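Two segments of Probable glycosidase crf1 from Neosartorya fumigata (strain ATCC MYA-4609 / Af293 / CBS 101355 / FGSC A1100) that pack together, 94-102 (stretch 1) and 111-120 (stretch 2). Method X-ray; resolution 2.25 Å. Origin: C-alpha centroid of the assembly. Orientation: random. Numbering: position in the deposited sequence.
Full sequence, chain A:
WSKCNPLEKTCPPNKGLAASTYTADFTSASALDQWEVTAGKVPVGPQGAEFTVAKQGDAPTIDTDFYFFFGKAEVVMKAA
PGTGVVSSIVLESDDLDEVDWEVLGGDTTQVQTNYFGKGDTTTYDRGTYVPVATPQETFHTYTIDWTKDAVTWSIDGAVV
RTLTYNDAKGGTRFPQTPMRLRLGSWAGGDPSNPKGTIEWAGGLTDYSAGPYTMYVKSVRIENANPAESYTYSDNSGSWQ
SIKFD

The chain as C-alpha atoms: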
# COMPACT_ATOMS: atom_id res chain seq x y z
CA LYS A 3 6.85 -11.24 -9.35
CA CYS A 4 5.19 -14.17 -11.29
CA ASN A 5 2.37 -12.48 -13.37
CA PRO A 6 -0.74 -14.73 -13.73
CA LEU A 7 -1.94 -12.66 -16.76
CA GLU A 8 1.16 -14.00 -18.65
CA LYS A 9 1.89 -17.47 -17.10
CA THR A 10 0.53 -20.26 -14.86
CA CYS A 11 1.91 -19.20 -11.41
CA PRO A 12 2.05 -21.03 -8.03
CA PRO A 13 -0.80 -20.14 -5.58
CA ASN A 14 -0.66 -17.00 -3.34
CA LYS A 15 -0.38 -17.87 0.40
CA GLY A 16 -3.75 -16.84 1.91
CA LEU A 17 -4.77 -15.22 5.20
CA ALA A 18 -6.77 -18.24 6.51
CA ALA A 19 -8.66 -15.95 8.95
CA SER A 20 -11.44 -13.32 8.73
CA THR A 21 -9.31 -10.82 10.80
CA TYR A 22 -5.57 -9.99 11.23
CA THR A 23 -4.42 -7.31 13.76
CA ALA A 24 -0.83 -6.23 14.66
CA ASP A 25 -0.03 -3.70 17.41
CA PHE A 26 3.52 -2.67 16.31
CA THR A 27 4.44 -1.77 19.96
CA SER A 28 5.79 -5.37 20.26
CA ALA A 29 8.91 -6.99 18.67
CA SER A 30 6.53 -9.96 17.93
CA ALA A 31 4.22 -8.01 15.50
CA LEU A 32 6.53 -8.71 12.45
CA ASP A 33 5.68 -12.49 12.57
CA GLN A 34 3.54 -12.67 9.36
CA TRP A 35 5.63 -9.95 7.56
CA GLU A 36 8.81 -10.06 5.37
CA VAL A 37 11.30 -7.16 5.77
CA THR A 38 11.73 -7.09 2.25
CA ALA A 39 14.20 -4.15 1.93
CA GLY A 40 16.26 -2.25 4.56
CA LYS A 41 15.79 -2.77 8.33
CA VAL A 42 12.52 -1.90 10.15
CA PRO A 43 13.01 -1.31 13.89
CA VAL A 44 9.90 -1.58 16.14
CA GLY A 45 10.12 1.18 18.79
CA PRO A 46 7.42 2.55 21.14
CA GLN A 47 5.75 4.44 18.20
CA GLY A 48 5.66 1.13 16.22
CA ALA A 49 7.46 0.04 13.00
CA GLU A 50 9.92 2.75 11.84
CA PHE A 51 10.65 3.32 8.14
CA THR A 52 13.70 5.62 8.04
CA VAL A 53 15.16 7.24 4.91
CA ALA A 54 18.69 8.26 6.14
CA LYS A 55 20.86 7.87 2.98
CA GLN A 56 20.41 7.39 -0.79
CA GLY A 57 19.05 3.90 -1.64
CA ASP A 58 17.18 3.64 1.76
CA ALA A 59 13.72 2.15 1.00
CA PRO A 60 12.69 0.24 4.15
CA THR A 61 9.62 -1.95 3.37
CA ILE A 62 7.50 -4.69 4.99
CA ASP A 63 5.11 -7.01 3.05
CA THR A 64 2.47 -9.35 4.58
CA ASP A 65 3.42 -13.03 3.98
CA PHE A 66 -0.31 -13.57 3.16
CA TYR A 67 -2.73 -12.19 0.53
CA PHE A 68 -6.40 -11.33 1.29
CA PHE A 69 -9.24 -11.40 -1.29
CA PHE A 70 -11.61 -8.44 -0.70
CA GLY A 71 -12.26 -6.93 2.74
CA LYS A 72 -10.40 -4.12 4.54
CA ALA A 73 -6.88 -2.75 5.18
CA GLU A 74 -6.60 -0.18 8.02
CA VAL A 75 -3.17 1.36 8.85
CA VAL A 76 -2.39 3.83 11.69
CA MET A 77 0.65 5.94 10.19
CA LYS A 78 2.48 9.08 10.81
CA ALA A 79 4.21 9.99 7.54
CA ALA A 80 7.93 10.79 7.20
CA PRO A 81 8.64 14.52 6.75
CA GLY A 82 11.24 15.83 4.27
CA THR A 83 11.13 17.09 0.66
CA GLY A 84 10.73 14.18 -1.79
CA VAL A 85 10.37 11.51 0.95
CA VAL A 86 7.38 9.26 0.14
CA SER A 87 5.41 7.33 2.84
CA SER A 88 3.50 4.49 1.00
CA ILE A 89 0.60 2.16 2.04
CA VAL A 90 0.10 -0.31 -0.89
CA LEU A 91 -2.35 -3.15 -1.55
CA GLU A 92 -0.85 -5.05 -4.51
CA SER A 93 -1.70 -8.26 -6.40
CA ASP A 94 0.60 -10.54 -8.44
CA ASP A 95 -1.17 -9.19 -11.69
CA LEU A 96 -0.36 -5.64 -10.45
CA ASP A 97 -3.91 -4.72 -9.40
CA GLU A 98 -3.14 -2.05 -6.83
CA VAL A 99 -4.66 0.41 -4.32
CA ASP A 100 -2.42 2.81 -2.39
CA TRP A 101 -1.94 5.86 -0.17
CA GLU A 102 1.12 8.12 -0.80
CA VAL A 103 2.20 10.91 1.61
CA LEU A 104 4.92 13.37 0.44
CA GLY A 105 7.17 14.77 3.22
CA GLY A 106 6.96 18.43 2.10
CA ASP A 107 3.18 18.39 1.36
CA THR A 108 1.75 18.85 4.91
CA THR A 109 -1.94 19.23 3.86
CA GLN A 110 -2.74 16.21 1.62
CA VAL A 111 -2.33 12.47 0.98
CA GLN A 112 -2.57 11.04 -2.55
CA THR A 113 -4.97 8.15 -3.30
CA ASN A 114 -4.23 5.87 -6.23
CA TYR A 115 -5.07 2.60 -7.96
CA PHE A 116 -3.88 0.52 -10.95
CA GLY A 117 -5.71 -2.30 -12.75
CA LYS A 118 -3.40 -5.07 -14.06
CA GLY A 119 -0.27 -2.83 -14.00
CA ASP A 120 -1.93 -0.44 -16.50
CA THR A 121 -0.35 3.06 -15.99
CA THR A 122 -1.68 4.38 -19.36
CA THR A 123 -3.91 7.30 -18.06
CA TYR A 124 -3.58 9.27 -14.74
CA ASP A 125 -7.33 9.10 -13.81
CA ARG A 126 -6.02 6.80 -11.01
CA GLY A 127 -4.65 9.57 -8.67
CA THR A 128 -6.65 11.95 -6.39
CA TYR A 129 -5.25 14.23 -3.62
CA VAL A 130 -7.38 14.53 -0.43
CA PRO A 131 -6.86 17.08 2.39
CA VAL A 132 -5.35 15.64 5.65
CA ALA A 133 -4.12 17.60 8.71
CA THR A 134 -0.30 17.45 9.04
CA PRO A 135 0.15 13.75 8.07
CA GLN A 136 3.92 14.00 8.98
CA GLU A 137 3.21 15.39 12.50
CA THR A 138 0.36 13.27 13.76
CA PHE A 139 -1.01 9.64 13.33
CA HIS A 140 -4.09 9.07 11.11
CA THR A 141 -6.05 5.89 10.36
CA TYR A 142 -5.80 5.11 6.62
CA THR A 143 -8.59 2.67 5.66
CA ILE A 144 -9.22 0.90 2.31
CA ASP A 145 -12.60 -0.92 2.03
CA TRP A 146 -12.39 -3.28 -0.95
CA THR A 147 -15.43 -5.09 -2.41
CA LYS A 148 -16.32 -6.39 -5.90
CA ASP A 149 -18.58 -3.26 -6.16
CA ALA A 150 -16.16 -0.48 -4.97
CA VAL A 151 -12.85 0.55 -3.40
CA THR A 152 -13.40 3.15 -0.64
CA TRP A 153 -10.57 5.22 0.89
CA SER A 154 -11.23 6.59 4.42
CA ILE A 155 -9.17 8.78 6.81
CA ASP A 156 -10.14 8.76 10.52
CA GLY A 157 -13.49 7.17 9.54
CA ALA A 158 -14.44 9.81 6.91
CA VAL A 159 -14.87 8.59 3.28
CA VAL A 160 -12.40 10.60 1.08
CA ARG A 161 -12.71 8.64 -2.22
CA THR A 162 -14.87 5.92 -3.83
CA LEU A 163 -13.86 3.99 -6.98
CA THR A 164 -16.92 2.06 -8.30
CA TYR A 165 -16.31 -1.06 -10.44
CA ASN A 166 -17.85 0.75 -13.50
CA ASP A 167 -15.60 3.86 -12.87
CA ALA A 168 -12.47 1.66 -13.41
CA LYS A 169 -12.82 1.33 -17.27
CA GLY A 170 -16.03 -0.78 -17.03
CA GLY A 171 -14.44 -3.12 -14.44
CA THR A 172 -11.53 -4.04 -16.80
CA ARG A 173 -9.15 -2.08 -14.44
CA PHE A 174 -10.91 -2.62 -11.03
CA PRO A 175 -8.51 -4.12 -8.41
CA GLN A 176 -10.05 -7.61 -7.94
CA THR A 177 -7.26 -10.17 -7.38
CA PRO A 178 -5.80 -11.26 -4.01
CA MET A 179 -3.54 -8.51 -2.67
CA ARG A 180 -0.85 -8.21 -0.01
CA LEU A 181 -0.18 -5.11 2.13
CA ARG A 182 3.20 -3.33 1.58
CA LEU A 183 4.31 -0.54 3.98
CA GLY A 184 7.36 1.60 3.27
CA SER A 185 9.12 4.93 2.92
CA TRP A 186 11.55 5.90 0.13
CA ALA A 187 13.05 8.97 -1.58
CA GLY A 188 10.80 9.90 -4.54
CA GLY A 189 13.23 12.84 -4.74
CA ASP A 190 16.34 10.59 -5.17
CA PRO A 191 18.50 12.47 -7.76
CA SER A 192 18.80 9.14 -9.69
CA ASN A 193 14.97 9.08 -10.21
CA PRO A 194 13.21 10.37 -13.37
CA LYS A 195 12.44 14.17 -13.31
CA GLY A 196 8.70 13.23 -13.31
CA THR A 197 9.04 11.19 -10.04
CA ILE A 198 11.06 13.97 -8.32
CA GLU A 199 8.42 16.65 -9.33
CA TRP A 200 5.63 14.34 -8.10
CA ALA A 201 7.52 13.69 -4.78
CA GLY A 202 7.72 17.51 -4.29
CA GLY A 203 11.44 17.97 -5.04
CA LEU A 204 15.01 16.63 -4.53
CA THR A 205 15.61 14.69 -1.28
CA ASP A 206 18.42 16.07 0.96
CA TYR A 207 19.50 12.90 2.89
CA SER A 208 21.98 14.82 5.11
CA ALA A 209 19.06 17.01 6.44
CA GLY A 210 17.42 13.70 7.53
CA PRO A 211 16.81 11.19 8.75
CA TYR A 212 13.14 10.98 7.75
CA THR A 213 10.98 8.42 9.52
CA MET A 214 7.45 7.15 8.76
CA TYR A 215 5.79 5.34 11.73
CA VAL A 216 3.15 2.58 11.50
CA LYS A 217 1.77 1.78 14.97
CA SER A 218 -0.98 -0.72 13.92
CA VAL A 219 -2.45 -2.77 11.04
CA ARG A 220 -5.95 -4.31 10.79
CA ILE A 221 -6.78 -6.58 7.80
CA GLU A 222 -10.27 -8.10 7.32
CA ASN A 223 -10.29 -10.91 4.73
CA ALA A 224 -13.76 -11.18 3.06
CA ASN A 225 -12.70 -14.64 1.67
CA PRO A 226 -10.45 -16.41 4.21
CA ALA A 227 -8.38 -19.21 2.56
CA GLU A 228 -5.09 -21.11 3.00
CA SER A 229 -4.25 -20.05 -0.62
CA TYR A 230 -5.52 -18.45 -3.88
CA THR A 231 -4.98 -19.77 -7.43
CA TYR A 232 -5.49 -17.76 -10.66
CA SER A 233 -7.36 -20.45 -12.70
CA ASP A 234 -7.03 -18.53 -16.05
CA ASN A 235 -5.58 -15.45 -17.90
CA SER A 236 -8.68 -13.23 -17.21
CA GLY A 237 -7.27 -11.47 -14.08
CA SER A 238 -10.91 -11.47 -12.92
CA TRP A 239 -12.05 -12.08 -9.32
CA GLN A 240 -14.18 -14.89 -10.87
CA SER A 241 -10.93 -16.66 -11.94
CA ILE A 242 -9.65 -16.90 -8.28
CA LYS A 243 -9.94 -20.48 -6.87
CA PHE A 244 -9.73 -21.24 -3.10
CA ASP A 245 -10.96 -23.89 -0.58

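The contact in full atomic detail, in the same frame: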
# COMPACT_ATOMS: atom_id res chain seq x y z
N ASP A 94 -0.38 -9.95 -7.52
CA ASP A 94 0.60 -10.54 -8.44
C ASP A 94 0.30 -10.14 -9.91
O ASP A 94 1.29 -10.16 -10.66
CB ASP A 94 0.71 -12.05 -8.17
CG ASP A 94 1.51 -12.38 -6.92
OD1 ASP A 94 1.89 -11.44 -6.17
OD2 ASP A 94 1.72 -13.58 -6.68
N ASP A 95 -0.93 -9.73 -10.31
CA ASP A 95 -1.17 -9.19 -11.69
C ASP A 95 -1.10 -7.66 -11.68
O ASP A 95 -1.33 -7.03 -12.68
CB ASP A 95 -2.43 -9.70 -12.40
CG ASP A 95 -3.77 -9.26 -11.83
OD1 ASP A 95 -3.80 -8.42 -10.93
OD2 ASP A 95 -4.79 -9.79 -12.31
N LEU A 96 -0.62 -7.10 -10.59
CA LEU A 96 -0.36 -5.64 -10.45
C LEU A 96 -1.69 -4.88 -10.42
O LEU A 96 -1.68 -3.73 -10.77
CB LEU A 96 0.56 -5.16 -11.57
CG LEU A 96 1.92 -5.84 -11.53
CD1 LEU A 96 2.82 -5.29 -12.64
CD2 LEU A 96 2.56 -5.62 -10.15
N ASP A 97 -2.79 -5.49 -9.97
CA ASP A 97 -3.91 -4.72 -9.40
C ASP A 97 -3.33 -4.02 -8.17
O ASP A 97 -2.43 -4.56 -7.52
CB ASP A 97 -5.09 -5.58 -9.00
CG ASP A 97 -5.97 -6.04 -10.16
OD1 ASP A 97 -5.89 -5.42 -11.24
OD2 ASP A 97 -6.71 -7.03 -9.97
N GLU A 98 -3.81 -2.83 -7.87
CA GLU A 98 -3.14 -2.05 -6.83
C GLU A 98 -4.02 -0.93 -6.32
O GLU A 98 -4.66 -0.29 -7.12
CB GLU A 98 -1.86 -1.48 -7.41
CG GLU A 98 -0.80 -1.29 -6.37
CD GLU A 98 -0.40 0.16 -6.20
OE1 GLU A 98 0.82 0.44 -6.28
OE2 GLU A 98 -1.31 1.02 -6.01
N VAL A 99 -3.99 -0.72 -5.02
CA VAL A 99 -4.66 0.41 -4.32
C VAL A 99 -3.62 0.95 -3.34
O VAL A 99 -2.99 0.14 -2.64
CB VAL A 99 -5.93 -0.06 -3.59
CG1 VAL A 99 -6.54 1.06 -2.79
CG2 VAL A 99 -6.93 -0.65 -4.57
N ASP A 100 -3.46 2.27 -3.28
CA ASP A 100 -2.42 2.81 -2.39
C ASP A 100 -2.79 4.19 -1.85
O ASP A 100 -3.71 4.87 -2.39
CB ASP A 100 -1.05 2.79 -3.04
CG ASP A 100 -0.87 3.78 -4.16
OD1 ASP A 100 -0.80 4.98 -3.87
OD2 ASP A 100 -0.76 3.33 -5.34
N TRP A 101 -2.09 4.51 -0.76
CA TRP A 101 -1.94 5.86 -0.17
C TRP A 101 -0.50 6.29 -0.39
O TRP A 101 0.39 5.44 -0.26
CB TRP A 101 -2.26 5.81 1.33
CG TRP A 101 -3.61 5.35 1.76
CD1 TRP A 101 -3.96 4.10 2.20
CD2 TRP A 101 -4.78 6.16 1.96
NE1 TRP A 101 -5.27 4.07 2.60
CE2 TRP A 101 -5.80 5.33 2.48
CE3 TRP A 101 -5.07 7.50 1.71
CZ2 TRP A 101 -7.08 5.81 2.76
CZ3 TRP A 101 -6.33 7.98 1.99
CH2 TRP A 101 -7.31 7.15 2.53
N GLU A 102 -0.25 7.55 -0.77
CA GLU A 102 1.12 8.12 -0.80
C GLU A 102 1.10 9.43 -0.02
O GLU A 102 0.32 10.29 -0.36
CB GLU A 102 1.59 8.37 -2.23
CG GLU A 102 1.48 7.17 -3.15
CD GLU A 102 2.43 6.03 -2.79
OE1 GLU A 102 3.57 6.30 -2.42
OE2 GLU A 102 2.00 4.88 -2.87
N VAL A 111 -2.83 13.82 1.33
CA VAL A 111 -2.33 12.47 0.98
C VAL A 111 -2.85 12.18 -0.43
O VAL A 111 -3.92 12.67 -0.78
CB VAL A 111 -2.78 11.39 1.98
CG1 VAL A 111 -2.16 11.62 3.35
CG2 VAL A 111 -4.29 11.33 2.10
N GLN A 112 -2.10 11.43 -1.20
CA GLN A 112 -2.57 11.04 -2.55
C GLN A 112 -3.22 9.66 -2.45
O GLN A 112 -2.73 8.82 -1.72
CB GLN A 112 -1.44 11.10 -3.58
CG GLN A 112 -2.01 11.08 -4.99
CD GLN A 112 -0.97 10.88 -6.05
OE1 GLN A 112 -1.03 11.52 -7.10
NE2 GLN A 112 -0.02 10.00 -5.80
N THR A 113 -4.34 9.48 -3.14
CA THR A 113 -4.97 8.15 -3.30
C THR A 113 -4.67 7.68 -4.70
O THR A 113 -4.53 8.48 -5.60
CB THR A 113 -6.47 8.15 -3.01
OG1 THR A 113 -7.14 9.06 -3.89
CG2 THR A 113 -6.80 8.46 -1.56
N ASN A 114 -4.57 6.39 -4.89
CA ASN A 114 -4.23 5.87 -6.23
C ASN A 114 -4.68 4.43 -6.40
O ASN A 114 -4.84 3.71 -5.41
CB ASN A 114 -2.74 5.93 -6.45
CG ASN A 114 -2.44 6.66 -7.73
OD1 ASN A 114 -2.80 6.21 -8.81
ND2 ASN A 114 -1.82 7.82 -7.59
N TYR A 115 -4.83 4.01 -7.64
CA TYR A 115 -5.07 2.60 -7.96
C TYR A 115 -4.55 2.35 -9.37
O TYR A 115 -4.42 3.31 -10.14
CB TYR A 115 -6.56 2.26 -7.80
CG TYR A 115 -7.39 2.62 -9.00
CD1 TYR A 115 -7.88 3.90 -9.17
CD2 TYR A 115 -7.64 1.68 -9.97
CE1 TYR A 115 -8.63 4.23 -10.29
CE2 TYR A 115 -8.41 1.98 -11.09
CZ TYR A 115 -8.90 3.26 -11.24
OH TYR A 115 -9.63 3.56 -12.33
N PHE A 116 -4.21 1.09 -9.63
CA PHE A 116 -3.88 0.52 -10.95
C PHE A 116 -4.71 -0.75 -11.10
O PHE A 116 -4.92 -1.45 -10.10
CB PHE A 116 -2.38 0.22 -11.07
CG PHE A 116 -1.54 1.46 -10.91
CD1 PHE A 116 -1.34 2.30 -11.99
CD2 PHE A 116 -1.02 1.82 -9.68
CE1 PHE A 116 -0.54 3.43 -11.86
CE2 PHE A 116 -0.29 2.99 -9.54
CZ PHE A 116 -0.04 3.79 -10.63
N GLY A 117 -5.20 -0.99 -12.31
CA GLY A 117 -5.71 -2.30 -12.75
C GLY A 117 -4.66 -2.98 -13.60
O GLY A 117 -4.23 -2.38 -14.59
N LYS A 118 -4.23 -4.17 -13.21
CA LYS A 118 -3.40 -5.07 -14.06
C LYS A 118 -2.14 -4.35 -14.55
O LYS A 118 -1.71 -4.62 -15.69
CB LYS A 118 -4.20 -5.58 -15.26
CG LYS A 118 -5.48 -6.28 -14.87
CD LYS A 118 -6.20 -6.88 -16.03
CE LYS A 118 -7.34 -7.77 -15.59
NZ LYS A 118 -8.52 -7.01 -15.13
N GLY A 119 -1.56 -3.48 -13.72
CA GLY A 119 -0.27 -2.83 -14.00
C GLY A 119 -0.39 -1.78 -15.09
O GLY A 119 0.64 -1.33 -15.60
N ASP A 120 -1.62 -1.38 -15.41
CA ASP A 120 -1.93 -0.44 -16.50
C ASP A 120 -1.72 0.99 -15.99
O ASP A 120 -2.52 1.43 -15.20
CB ASP A 120 -3.35 -0.67 -16.98
CG ASP A 120 -3.71 0.20 -18.16
OD1 ASP A 120 -2.83 0.91 -18.60
OD2 ASP A 120 -4.85 0.12 -18.63
O HOH W 1 -8.10 -4.82 -12.67

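Residues 98-102 and 111-116 form neighbouring antiparallel strands, their axes 4.5 Å apart at closest approach and their directions 165° apart, and the contact buries 724 Å² counted over both stretches. Backbone hydrogen bonds supply its regular framework. Three residue pairs each exchange two of them: Glu 98 N to Phe 116 O (2.8 Å) and Phe 116 N to Glu 98 O (2.9 Å); Asp 100 N to Asn 114 O (2.9 Å) and Asn 114 N to Asp 100 O (3.0 Å); Glu 102 N to Gln 112 O (2.9 Å) and Gln 112 N to Glu 102 O (2.8 Å). Between these rings lie the non-hydrogen-bonded pairs Val 99-Tyr 115 and Trp 101-Thr 113, where CA-H...O contacts add to the pairing; the shortest joins Tyr 115 CA to Glu 98 O at 3.0 Å.

Beyond the strands, the pairing continues into loop and turn. Gly 119 N donates to Leu 96 O (3.0 Å), and Lys 118 CA lies 3.2 Å from Asp 95 O. A type I' turn from Gly 117 to Asp 120, closed by Asp 120 N to Gly 117 O (2.9 Å), presents these atoms. Glycine suits position 119: its phi is positive, and an ideal CB would sit only 3.1 Å from Leu 96 CD1. The CA-CB bond of Asp 97 points away from the second stretch, yet its carboxylate returns to accept from Lys 118 N at OD1 (2.9 Å). A water oxygen lies 2.7 Å from Asp 97 OD1 and accepts a weak hydrogen bond from Lys 118 NZ (3.3 Å), bridging the two side chains. Within the first stretch, Asp 95 OD1 accepts from Asp 97 N (3.2 Å), bracing the loop.

Side chains divide between the two faces of the sheet. Val 99, Trp 101, Thr 113 and Tyr 115 share one face. There the Trp 101 indole, at chi1 m, reaches across the neighbouring strand, bringing CZ3 to 3.6 Å from Thr 113 CG2 and 3.9 Å from Val 111 CG2. These methyls give the buried ring an apolar surface to pack against.

The other face carries Glu 98, Asp 100, Glu 102, Gln 112, Asn 114 and Phe 116, and is strikingly acidic. Glu 98 OE2 lies 2.5 Å from Asp 100 OD2, a separation suggesting that one acid is protonated. Phe 116 borders this pair, with Glu 98 OE2 at its ring edge, 3.8 Å from CD2. Asp 100 OD1 approaches Asn 114 CB at 3.4 Å, so the buried acid packs against the aliphatic part of its cross-strand partner.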